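Local coordinates for DUF2235 domain-containing protein (PDB 4O5P), which is a type VI secretion phospholipase effector, thought to hydrolyse membrane phospholipids with a catalytic domain of the alpha/beta-hydrolase clan, at residues D486-A489 with G490-N494; E29-L32 with K33-D37. One frame throughout, in Å; residues are numbered along the deposited sequence.

Contact 1. Residues D486-A489 with G490-N494; sequences DRYA and GGLRN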
ATOM      1  N   ASP A 486      23.065  10.178  16.868  1.00 17.20           N
ATOM      2  CA  ASP A 486      22.926  10.826  18.165  1.00 19.82           C
ATOM      3  C   ASP A 486      21.806  10.239  19.017  1.00 18.99           C
ATOM      4  O   ASP A 486      22.061   9.811  20.134  1.00 20.89           O
ATOM      5  CB  ASP A 486      22.785  12.344  18.045  1.00 18.39           C
ATOM      6  CG  ASP A 486      22.793  13.023  19.391  1.00 21.66           C
ATOM      7  OD1 ASP A 486      21.697  13.191  19.983  1.00 20.29           O
ATOM      8  OD2 ASP A 486      23.898  13.374  19.870  1.00 18.64           O
ATOM      9  N   ARG A 487      20.573  10.206  18.508  1.00 18.00           N
ATOM     10  CA  ARG A 487      19.441   9.797  19.342  1.00 17.04           C
ATOM     11  C   ARG A 487      19.380   8.294  19.694  1.00 18.05           C
ATOM     12  O   ARG A 487      18.788   7.927  20.702  1.00 16.66           O
ATOM     13  CB  ARG A 487      18.109  10.223  18.705  1.00 15.68           C
ATOM     14  CG  ARG A 487      17.583  11.593  19.151  1.00 17.86           C
ATOM     15  CD  ARG A 487      18.463  12.784  18.720  1.00 19.16           C
ATOM     16  NE  ARG A 487      17.747  14.037  18.998  1.00 19.57           N
ATOM     17  CZ  ARG A 487      18.193  15.012  19.787  1.00 20.60           C
ATOM     18  NH1 ARG A 487      19.386  14.912  20.382  1.00 21.42           N
ATOM     19  NH2 ARG A 487      17.443  16.081  19.993  1.00 13.78           N
ATOM     20  N   TYR A 488      19.960   7.436  18.858  1.00 16.20           N
ATOM     21  CA  TYR A 488      19.923   5.992  19.112  1.00 20.21           C
ATOM     22  C   TYR A 488      21.306   5.493  19.497  1.00 20.56           C
ATOM     23  O   TYR A 488      21.454   4.801  20.496  1.00 19.50           O
ATOM     24  CB  TYR A 488      19.455   5.198  17.886  1.00 14.46           C
ATOM     25  CG  TYR A 488      17.982   5.289  17.540  1.00 14.77           C
ATOM     26  CD1 TYR A 488      17.107   6.077  18.286  1.00 14.21           C
ATOM     27  CD2 TYR A 488      17.471   4.567  16.465  1.00 18.87           C
ATOM     28  CE1 TYR A 488      15.767   6.154  17.961  1.00 19.54           C
ATOM     29  CE2 TYR A 488      16.145   4.636  16.131  1.00 15.99           C
ATOM     30  CZ  TYR A 488      15.291   5.431  16.884  1.00 14.99           C
ATOM     31  OH  TYR A 488      13.965   5.495  16.570  1.00 15.70           O
ATOM     32  N   ALA A 489      22.324   5.819  18.700  1.00 17.09           N
ATOM     33  CA  ALA A 489      23.663   5.314  19.027  1.00 20.38           C
ATOM     34  C   ALA A 489      24.183   6.015  20.273  1.00 21.33           C
ATOM     35  O   ALA A 489      24.994   5.451  21.018  1.00 19.51           O
ATOM     36  CB  ALA A 489      24.629   5.495  17.872  1.00 19.69           C
ATOM     37  N   GLY A 490      23.711   7.239  20.500  1.00 20.00           N
ATOM     38  CA  GLY A 490      24.138   8.012  21.657  1.00 21.19           C
ATOM     39  C   GLY A 490      23.355   7.696  22.919  1.00 23.00           C
ATOM     40  O   GLY A 490      23.483   8.401  23.931  1.00 22.47           O
ATOM     41  N   GLY A 491      22.560   6.630  22.865  1.00 22.90           N
ATOM     42  CA  GLY A 491      21.747   6.203  23.997  1.00 22.60           C
ATOM     43  C   GLY A 491      20.379   6.870  24.053  1.00 20.94           C
ATOM     44  O   GLY A 491      20.247   7.996  24.524  1.00 21.20           O
ATOM     45  N   LEU A 492      19.351   6.164  23.591  1.00 19.94           N
ATOM     46  CA  LEU A 492      18.002   6.728  23.495  1.00 20.91           C
ATOM     47  C   LEU A 492      17.321   7.089  24.821  1.00 21.13           C
ATOM     48  O   LEU A 492      16.592   8.081  24.890  1.00 19.74           O
ATOM     49  CB  LEU A 492      17.099   5.777  22.714  1.00 20.75           C
ATOM     50  CG  LEU A 492      15.685   6.271  22.437  1.00 16.94           C
ATOM     51  CD1 LEU A 492      15.740   7.573  21.669  1.00 16.28           C
ATOM     52  CD2 LEU A 492      14.941   5.225  21.636  1.00 17.91           C
ATOM     53  N   ARG A 493      17.570   6.297  25.860  1.00 20.45           N
ATOM     54  CA  ARG A 493      16.810   6.367  27.115  1.00 23.81           C
ATOM     55  C   ARG A 493      16.710   7.758  27.723  1.00 22.52           C
ATOM     56  O   ARG A 493      15.672   8.124  28.286  1.00 23.60           O
ATOM     57  CB  ARG A 493      17.403   5.404  28.150  1.00 23.22           C
ATOM     58  N   ASN A 494      17.785   8.532  27.604  1.00 22.20           N
ATOM     59  CA  ASN A 494      17.828   9.846  28.223  1.00 28.63           C
ATOM     60  C   ASN A 494      17.593  11.016  27.280  1.00 25.53           C
ATOM     61  O   ASN A 494      17.630  12.172  27.708  1.00 28.71           O
ATOM     62  CB  ASN A 494      19.126  10.023  29.015  1.00 30.47           C
ATOM     63  CG  ASN A 494      19.158   9.137  30.236  1.00 27.67           C
ATOM     64  OD1 ASN A 494      20.089   8.364  30.437  1.00 25.54           O
ATOM     65  ND2 ASN A 494      18.107   9.224  31.049  1.00 31.07           N
TER

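Contact 2. Residues E29-L32 with K33-D37; sequences ENIL and KQQSD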
ATOM      1  N   GLU A  29     -14.463  28.011  -9.558  1.00 33.79           N
ATOM      2  CA  GLU A  29     -13.728  27.234 -10.552  1.00 30.37           C
ATOM      3  C   GLU A  29     -13.813  25.733 -10.328  1.00 29.67           C
ATOM      4  O   GLU A  29     -13.887  24.951 -11.295  1.00 31.22           O
ATOM      5  CB  GLU A  29     -12.266  27.656 -10.580  1.00 29.31           C
ATOM      6  CG  GLU A  29     -12.065  29.080 -11.036  1.00 41.53           C
ATOM      7  CD  GLU A  29     -10.605  29.435 -11.138  1.00 42.83           C
ATOM      8  OE1 GLU A  29      -9.786  28.509 -11.318  1.00 41.81           O
ATOM      9  OE2 GLU A  29     -10.280  30.634 -11.035  1.00 48.38           O
ATOM     10  N   ASN A  30     -13.773  25.313  -9.067  1.00 27.45           N
ATOM     11  CA  ASN A  30     -13.919  23.874  -8.801  1.00 27.93           C
ATOM     12  C   ASN A  30     -15.295  23.395  -9.299  1.00 28.47           C
ATOM     13  O   ASN A  30     -15.421  22.376 -10.029  1.00 25.66           O
ATOM     14  CB  ASN A  30     -13.672  23.606  -7.314  1.00 25.54           C
ATOM     15  CG  ASN A  30     -14.140  22.236  -6.859  1.00 28.19           C
ATOM     16  OD1 ASN A  30     -15.254  22.100  -6.348  1.00 26.07           O
ATOM     17  ND2 ASN A  30     -13.268  21.220  -6.988  1.00 21.75           N
ATOM     18  N   ILE A  31     -16.318  24.183  -8.959  1.00 28.82           N
ATOM     19  CA  ILE A  31     -17.673  23.923  -9.443  1.00 27.64           C
ATOM     20  C   ILE A  31     -17.674  23.868 -10.967  1.00 30.50           C
ATOM     21  O   ILE A  31     -18.202  22.925 -11.552  1.00 32.71           O
ATOM     22  CB  ILE A  31     -18.661  24.989  -8.928  1.00 30.61           C
ATOM     23  CG1 ILE A  31     -18.948  24.746  -7.444  1.00 27.43           C
ATOM     24  CG2 ILE A  31     -19.968  24.968  -9.729  1.00 28.56           C
ATOM     25  CD1 ILE A  31     -19.277  25.991  -6.656  1.00 30.49           C
ATOM     26  N   LEU A  32     -17.049  24.865 -11.595  1.00 33.19           N
ATOM     27  CA  LEU A  32     -17.029  25.003 -13.049  1.00 33.56           C
ATOM     28  C   LEU A  32     -16.470  23.757 -13.727  1.00 34.54           C
ATOM     29  O   LEU A  32     -17.004  23.300 -14.752  1.00 30.66           O
ATOM     30  CB  LEU A  32     -16.225  26.241 -13.494  1.00 35.76           C
ATOM     31  CG  LEU A  32     -16.706  27.679 -13.211  1.00 40.96           C
ATOM     32  CD1 LEU A  32     -16.270  28.654 -14.296  1.00 38.92           C
ATOM     33  CD2 LEU A  32     -18.212  27.794 -12.941  1.00 38.04           C
ATOM     34  N   LYS A  33     -15.398  23.212 -13.152  1.00 31.44           N
ATOM     35  CA  LYS A  33     -14.827  21.957 -13.640  1.00 34.51           C
ATOM     36  C   LYS A  33     -15.813  20.802 -13.504  1.00 29.01           C
ATOM     37  O   LYS A  33     -15.955  19.980 -14.419  1.00 30.93           O
ATOM     38  CB  LYS A  33     -13.520  21.625 -12.906  1.00 28.46           C
ATOM     39  CG  LYS A  33     -12.302  22.191 -13.595  1.00 30.51           C
ATOM     40  CD  LYS A  33     -11.015  21.845 -12.875  1.00 26.13           C
ATOM     41  CE  LYS A  33      -9.972  22.907 -13.184  1.00 27.15           C
ATOM     42  NZ  LYS A  33      -8.573  22.421 -12.967  1.00 25.22           N
ATOM     43  N   GLN A  34     -16.488  20.727 -12.363  1.00 30.79           N
ATOM     44  CA  GLN A  34     -17.484  19.671 -12.187  1.00 25.96           C
ATOM     45  C   GLN A  34     -18.632  19.732 -13.199  1.00 31.75           C
ATOM     46  O   GLN A  34     -19.189  18.696 -13.568  1.00 26.21           O
ATOM     47  CB  GLN A  34     -18.028  19.696 -10.767  1.00 28.64           C
ATOM     48  CG  GLN A  34     -16.986  19.274  -9.751  1.00 26.09           C
ATOM     49  CD  GLN A  34     -17.296  19.805  -8.384  1.00 27.13           C
ATOM     50  OE1 GLN A  34     -18.410  20.252  -8.130  1.00 25.29           O
ATOM     51  NE2 GLN A  34     -16.306  19.779  -7.492  1.00 27.04           N
ATOM     52  N   GLN A  35     -18.966  20.941 -13.652  1.00 30.96           N
ATOM     53  CA  GLN A  35     -20.108  21.141 -14.545  1.00 32.94           C
ATOM     54  C   GLN A  35     -19.714  21.269 -16.017  1.00 33.61           C
ATOM     55  O   GLN A  35     -20.494  21.780 -16.822  1.00 34.09           O
ATOM     56  CB  GLN A  35     -20.883  22.402 -14.156  1.00 30.02           C
ATOM     57  CG  GLN A  35     -21.393  22.469 -12.733  1.00 31.95           C
ATOM     58  CD  GLN A  35     -21.974  23.842 -12.420  1.00 37.15           C
ATOM     59  OE1 GLN A  35     -21.799  24.794 -13.190  1.00 36.74           O
ATOM     60  NE2 GLN A  35     -22.675  23.951 -11.295  1.00 40.78           N
ATOM     61  N   SER A  36     -18.517  20.820 -16.380  1.00 32.02           N
ATOM     62  CA  SER A  36     -18.038  21.002 -17.755  1.00 35.31           C
ATOM     63  C   SER A  36     -18.829  20.169 -18.770  1.00 35.69           C
ATOM     64  O   SER A  36     -19.175  20.657 -19.860  1.00 37.57           O
ATOM     65  CB  SER A  36     -16.530  20.727 -17.866  1.00 37.39           C
ATOM     66  OG  SER A  36     -16.220  19.381 -17.544  1.00 39.61           O
ATOM     67  N   ASP A  37     -19.123  18.923 -18.407  1.00 30.61           N
ATOM     68  CA  ASP A  37     -19.948  18.049 -19.240  1.00 32.85           C
ATOM     69  C   ASP A  37     -21.303  18.677 -19.590  1.00 35.17           C
ATOM     70  O   ASP A  37     -21.706  18.697 -20.765  1.00 35.78           O
ATOM     71  CB  ASP A  37     -20.161  16.704 -18.540  1.00 29.93           C
ATOM     72  CG  ASP A  37     -18.964  15.782 -18.682  1.00 30.96           C
ATOM     73  OD1 ASP A  37     -18.464  15.629 -19.819  1.00 25.26           O
ATOM     74  OD2 ASP A  37     -18.523  15.212 -17.661  1.00 22.98           O
TER

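Contact 1. Residues D486-A489 with G490-N494
Tyr-488 and Leu-492 send their side chains out alongside each other, in the same direction, just where helix 469-487 gives out. The packing is tight here. Leu-492 CD2 approaches the ring obliquely, 3.9 Å from Tyr-488 CE1, and Leu-492 CD1 is equally near Tyr-488 CD1, so both methyls lie beside the CD1-CE1 bond of the tyrosine. With CG of Leu-492 swung opposite its own amide nitrogen (chi1 -176°), CD1 also presses against the carbonyl of the last helical residue, 3.2 Å from Arg-487 O. The same oxygen receives a CA-H...O contact from Leu-492 CA at 3.1 Å. Leu-575, Ala-579 and Phe-582 of helix 571-587 pack on the tyrosine, and Asp-661 takes its hydroxyl.

At the helix end itself, Arg-487 NH1 forms a salt bridge with Asp-486 OD1 (2.9 Å). The oxygen lies in the guanidinium plane, whereas the nitrogen comes from the anti side of the carboxylate and out of its plane. The pair is tied further through Asp-656 on the arginine and Lys-495 on the aspartate.

The solvent side is looser. Ala-489 is partly exposed and Gly-490 lies at the surface, its N making a weak 3.1 Å bond to Asp-486 O. The better bond runs from Gly-491 N to Tyr-488 O at 3.2 Å (153° at hydrogen), although the donor sits well above the carbonyl plane. Gly-491 then takes a positive phi of 88°, turning the chain so that Leu-492 returns to the tyrosine. The whole is a helix C-terminus running into a type I beta turn over residues 488-491, with a glycine at the exit.

Contact 2. Residues E29-L32 with K33-D37
Asn-30 and Gln-34, one turn apart near the C-terminal end of helix 24-34, bring their amides together with planes almost perpendicular, 89° apart. It is an i, i+4 pair in a helix that breaks at Gln-35 and restarts as helix 36-43. The asparagine CG lies opposite its backbone N (chi1 165°), which carries the amide toward the next turn and leaves OD1 2.8 Å from Gln-34 NE2. Both groups are buried and gripped from beyond the helix: Asn-30 ND2 donates to Phe-415 O and Ala-419 O, and Gln-34 OE1 accepts from Arg-437. These partners should hold each amide against rotation.

On a more open part of the helix, Ile-31 and Gln-35 run alongside each other in the same direction. Here the branch methyl CG2 of the isoleucine does the touching, 3.3 Å from Gln-35 NE2 and 3.5 Å from Gln-35 CD, so an apolar group rests against the end of an extended polar chain. Lys-33 leads elsewhere, its amine bonding to Glu-416 O.

Along the backbone, Gln-34 N donates to Asn-30 O at 3.1 Å, and the i to i-4 pattern carries on to the break itself: Gln-35 N bonds to Ile-31 O at 3.0 Å and adds a weak bond to Leu-32 O at 3.3 Å.

Overall arrangement
From the N terminus, contact 2 comes first, at the break between helices 24-34 and 36-43; contact 1 follows more than 440 residues later, where helix 469-487 passes into the loop before helix 507-528. Both are local and bridge only a few residues, so neither closes a long loop, and in series they neither nest nor cross. The centres of contact 1 and contact 2 are about 54 Å apart. Residues 29-37 join the N-terminal helices to the end of helix 403-416 and, through Asp-37, to strand 225-236 of the large mixed sheet. Residues 486-494 belong to the C-terminal family region and pack against helix 571-587 there.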